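PDB 2GGO: 401aa long hypothetical glucose-1-phosphate thymidylyltransferase from Sulfolobus tokodaii, which is a bifunctional sugar-1-phosphate nucleotidylyltransferase and amino-sugar acetyltransferase involved in making UDP-N-acetylglucosamine and UDP-N-acetylgalactosamine. Local coordinates for residues A[21-27]-A[300-304]. Residues are numbered along the deposited sequence; the frame is centred on the assembly and turned at random.
Sequences RPKAFVP and IMEGS
A buried salt bridge between Arg21 and Glu302, with Pro27 packed on Met301 beside it, joins the two halves of the enzyme: the loop 21-27 of the N-terminal nucleotidyltransferase domain and a turn of the C-terminal left-handed beta-helix, built from hexapeptide repeats. The bridge is end-on and two-pronged. Arg21 NH2 reaches Glu302 OE1 at 2.7 Å and Arg21 NH1 reaches Glu302 OE2 at 3.1 Å, the latter bond nearly straight and entering on the syn lone pair. Guanidinium and carboxylate planes lie 17° apart, and the carboxylate sits at the guanidinium's edge. A bend at chi2 (91°) brings the end of Glu302 closer to loop 21-27 than the direction of its CB would. Arg21 NH1 also donates to Phe25 O at 3.1 Å, from above the carbonyl plane, which ties the arginine back to its own loop. NH2 has a second acid in Glu319, from the neighbouring coil.

Met301 SD lies over one face of the guanidinium, 3.9 Å from Arg21 NH2. The extended methionine crosses Pro27 at about a right angle, and Met301 CE presses tightly on Pro27 CD at 3.5 Å. Both Met301 and Glu302 belong to a type II turn, Met301 to Ser304, with Gly303 at positive phi. A leucine in place of Arg21 would probably strand the Glu302 carboxylate without its cationic mate and leave Phe25 O lacking this donor. With two acids sharing one guanidinium inside a largely buried interface, Arg21 is likely to stay charged and to offset part of their negative charge, which gives the domain junction a directional polar link.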
ATOM      1  N   ARG A  21      11.592  -1.931  -2.872  1.00 27.23           N
ATOM      2  CA  ARG A  21      10.636  -1.743  -3.983  1.00 27.91           C
ATOM      3  C   ARG A  21       9.952  -0.380  -3.772  1.00 28.33           C
ATOM      4  O   ARG A  21       9.882   0.087  -2.633  1.00 29.69           O
ATOM      5  CB  ARG A  21       9.634  -2.906  -4.055  1.00 28.01           C
ATOM      6  CG  ARG A  21       8.396  -2.744  -3.189  1.00 28.24           C
ATOM      7  CD  ARG A  21       7.374  -3.832  -3.498  1.00 31.95           C
ATOM      8  NE  ARG A  21       7.823  -5.130  -2.967  1.00 33.37           N
ATOM      9  CZ  ARG A  21       7.431  -6.315  -3.401  1.00 35.38           C
ATOM     10  NH1 ARG A  21       6.539  -6.429  -4.370  1.00 37.54           N
ATOM     11  NH2 ARG A  21       7.926  -7.411  -2.848  1.00 33.91           N
ATOM     12  N   PRO A  22       9.560   0.335  -4.863  1.00 27.43           N
ATOM     13  CA  PRO A  22       8.820   1.610  -4.703  1.00 26.84           C
ATOM     14  C   PRO A  22       7.440   1.319  -4.200  1.00 26.30           C
ATOM     15  O   PRO A  22       6.934   0.244  -4.478  1.00 26.37           O
ATOM     16  CB  PRO A  22       8.770   2.206  -6.139  1.00 27.08           C
ATOM     17  CG  PRO A  22       9.713   1.382  -6.957  1.00 27.21           C
ATOM     18  CD  PRO A  22       9.854   0.037  -6.273  1.00 27.34           C
ATOM     19  N   LYS A  23       6.815   2.203  -3.431  1.00 26.82           N
ATOM     20  CA  LYS A  23       5.468   1.822  -2.932  1.00 28.46           C
ATOM     21  C   LYS A  23       4.450   1.408  -3.970  1.00 28.43           C
ATOM     22  O   LYS A  23       3.495   0.716  -3.637  1.00 27.43           O
ATOM     23  CB  LYS A  23       4.823   2.880  -2.057  1.00 29.94           C
ATOM     24  CG  LYS A  23       5.522   4.205  -2.128  1.00 36.08           C
ATOM     25  CD  LYS A  23       4.509   5.329  -2.391  1.00 42.38           C
ATOM     26  CE  LYS A  23       5.238   6.631  -2.809  1.00 48.21           C
ATOM     27  NZ  LYS A  23       4.565   7.862  -2.261  1.00 49.29           N
ATOM     28  N   ALA A  24       4.637   1.851  -5.219  1.00 28.15           N
ATOM     29  CA  ALA A  24       3.684   1.560  -6.299  1.00 28.16           C
ATOM     30  C   ALA A  24       3.638   0.079  -6.528  1.00 27.91           C
ATOM     31  O   ALA A  24       2.674  -0.447  -7.089  1.00 26.36           O
ATOM     32  CB  ALA A  24       4.140   2.269  -7.579  1.00 29.14           C
ATOM     33  N   PHE A  25       4.685  -0.612  -6.083  1.00 29.05           N
ATOM     34  CA  PHE A  25       4.779  -2.077  -6.288  1.00 30.14           C
ATOM     35  C   PHE A  25       4.400  -2.957  -5.076  1.00 30.11           C
ATOM     36  O   PHE A  25       4.544  -4.140  -5.130  1.00 31.54           O
ATOM     37  CB  PHE A  25       6.136  -2.447  -6.880  1.00 30.41           C
ATOM     38  CG  PHE A  25       6.300  -1.965  -8.275  1.00 29.55           C
ATOM     39  CD1 PHE A  25       5.742  -2.695  -9.337  1.00 27.79           C
ATOM     40  CD2 PHE A  25       6.942  -0.769  -8.534  1.00 29.20           C
ATOM     41  CE1 PHE A  25       5.844  -2.234 -10.636  1.00 29.35           C
ATOM     42  CE2 PHE A  25       7.040  -0.292  -9.828  1.00 28.58           C
ATOM     43  CZ  PHE A  25       6.494  -1.033 -10.884  1.00 29.12           C
ATOM     44  N   VAL A  26       3.927  -2.351  -4.007  1.00 30.54           N
ATOM     45  CA  VAL A  26       3.355  -3.077  -2.863  1.00 31.26           C
ATOM     46  C   VAL A  26       2.283  -4.017  -3.414  1.00 30.13           C
ATOM     47  O   VAL A  26       1.404  -3.537  -4.159  1.00 29.98           O
ATOM     48  CB  VAL A  26       2.739  -2.091  -1.850  1.00 30.34           C
ATOM     49  CG1 VAL A  26       1.761  -2.776  -0.897  1.00 33.24           C
ATOM     50  CG2 VAL A  26       3.802  -1.439  -1.036  1.00 31.80           C
ATOM     51  N   PRO A  27       2.340  -5.351  -3.064  1.00 30.51           N
ATOM     52  CA  PRO A  27       1.319  -6.236  -3.583  1.00 29.46           C
ATOM     53  C   PRO A  27       0.000  -6.196  -2.796  1.00 30.67           C
ATOM     54  O   PRO A  27      -0.055  -5.973  -1.563  1.00 30.53           O
ATOM     55  CB  PRO A  27       1.980  -7.623  -3.539  1.00 29.62           C
ATOM     56  CG  PRO A  27       2.943  -7.561  -2.472  1.00 28.82           C
ATOM     57  CD  PRO A  27       3.282  -6.105  -2.199  1.00 29.58           C
ATOM     58  N   ILE A 300       2.533 -12.040   3.327  1.00 19.26           N
ATOM     59  CA  ILE A 300       3.904 -12.571   3.219  1.00 18.46           C
ATOM     60  C   ILE A 300       4.180 -12.579   1.707  1.00 19.34           C
ATOM     61  O   ILE A 300       3.520 -13.253   0.945  1.00 19.07           O
ATOM     62  CB  ILE A 300       3.993 -13.989   3.861  1.00 20.23           C
ATOM     63  CG1 ILE A 300       3.671 -13.948   5.384  1.00 18.77           C
ATOM     64  CG2 ILE A 300       5.351 -14.596   3.709  1.00  8.80           C
ATOM     65  CD1 ILE A 300       3.449 -15.371   6.014  1.00 18.06           C
ATOM     66  N   MET A 301       5.136 -11.748   1.307  1.00 20.37           N
ATOM     67  CA  MET A 301       5.426 -11.486  -0.086  1.00 20.37           C
ATOM     68  C   MET A 301       6.264 -12.561  -0.759  1.00 21.14           C
ATOM     69  O   MET A 301       6.576 -13.624  -0.181  1.00 22.03           O
ATOM     70  CB  MET A 301       6.008 -10.067  -0.225  1.00 19.46           C
ATOM     71  CG  MET A 301       5.046  -8.958   0.269  1.00 19.05           C
ATOM     72  SD  MET A 301       5.680  -7.278   0.323  1.00 21.74           S
ATOM     73  CE  MET A 301       4.275  -6.499   1.107  1.00 20.71           C
ATOM     74  N   GLU A 302       6.639 -12.271  -1.996  1.00 21.18           N
ATOM     75  CA  GLU A 302       7.104 -13.257  -2.988  1.00 22.66           C
ATOM     76  C   GLU A 302       8.277 -14.115  -2.516  1.00 21.53           C
ATOM     77  O   GLU A 302       9.321 -13.565  -2.183  1.00 23.81           O
ATOM     78  CB  GLU A 302       7.581 -12.506  -4.253  1.00 21.29           C
ATOM     79  CG  GLU A 302       6.527 -11.642  -4.938  1.00 29.82           C
ATOM     80  CD  GLU A 302       6.470 -10.187  -4.461  1.00 35.31           C
ATOM     81  OE1 GLU A 302       7.003  -9.868  -3.392  1.00 34.83           O
ATOM     82  OE2 GLU A 302       5.872  -9.336  -5.173  1.00 40.20           O
ATOM     83  N   GLY A 303       8.146 -15.437  -2.625  1.00 23.27           N
ATOM     84  CA  GLY A 303       9.244 -16.344  -2.340  1.00 21.52           C
ATOM     85  C   GLY A 303       9.742 -16.353  -0.892  1.00 21.98           C
ATOM     86  O   GLY A 303      10.782 -16.911  -0.610  1.00 23.09           O
ATOM     87  N   SER A 304       9.012 -15.736   0.024  1.00 21.98           N
ATOM     88  CA  SER A 304       9.389 -15.760   1.457  1.00 20.42           C
ATOM     89  C   SER A 304       9.073 -17.068   2.101  1.00 20.56           C
ATOM     90  O   SER A 304       8.134 -17.712   1.743  1.00 18.58           O
ATOM     91  CB  SER A 304       8.729 -14.648   2.204  1.00 20.22           C
ATOM     92  OG  SER A 304       9.409 -13.445   1.859  1.00 21.79           O
TER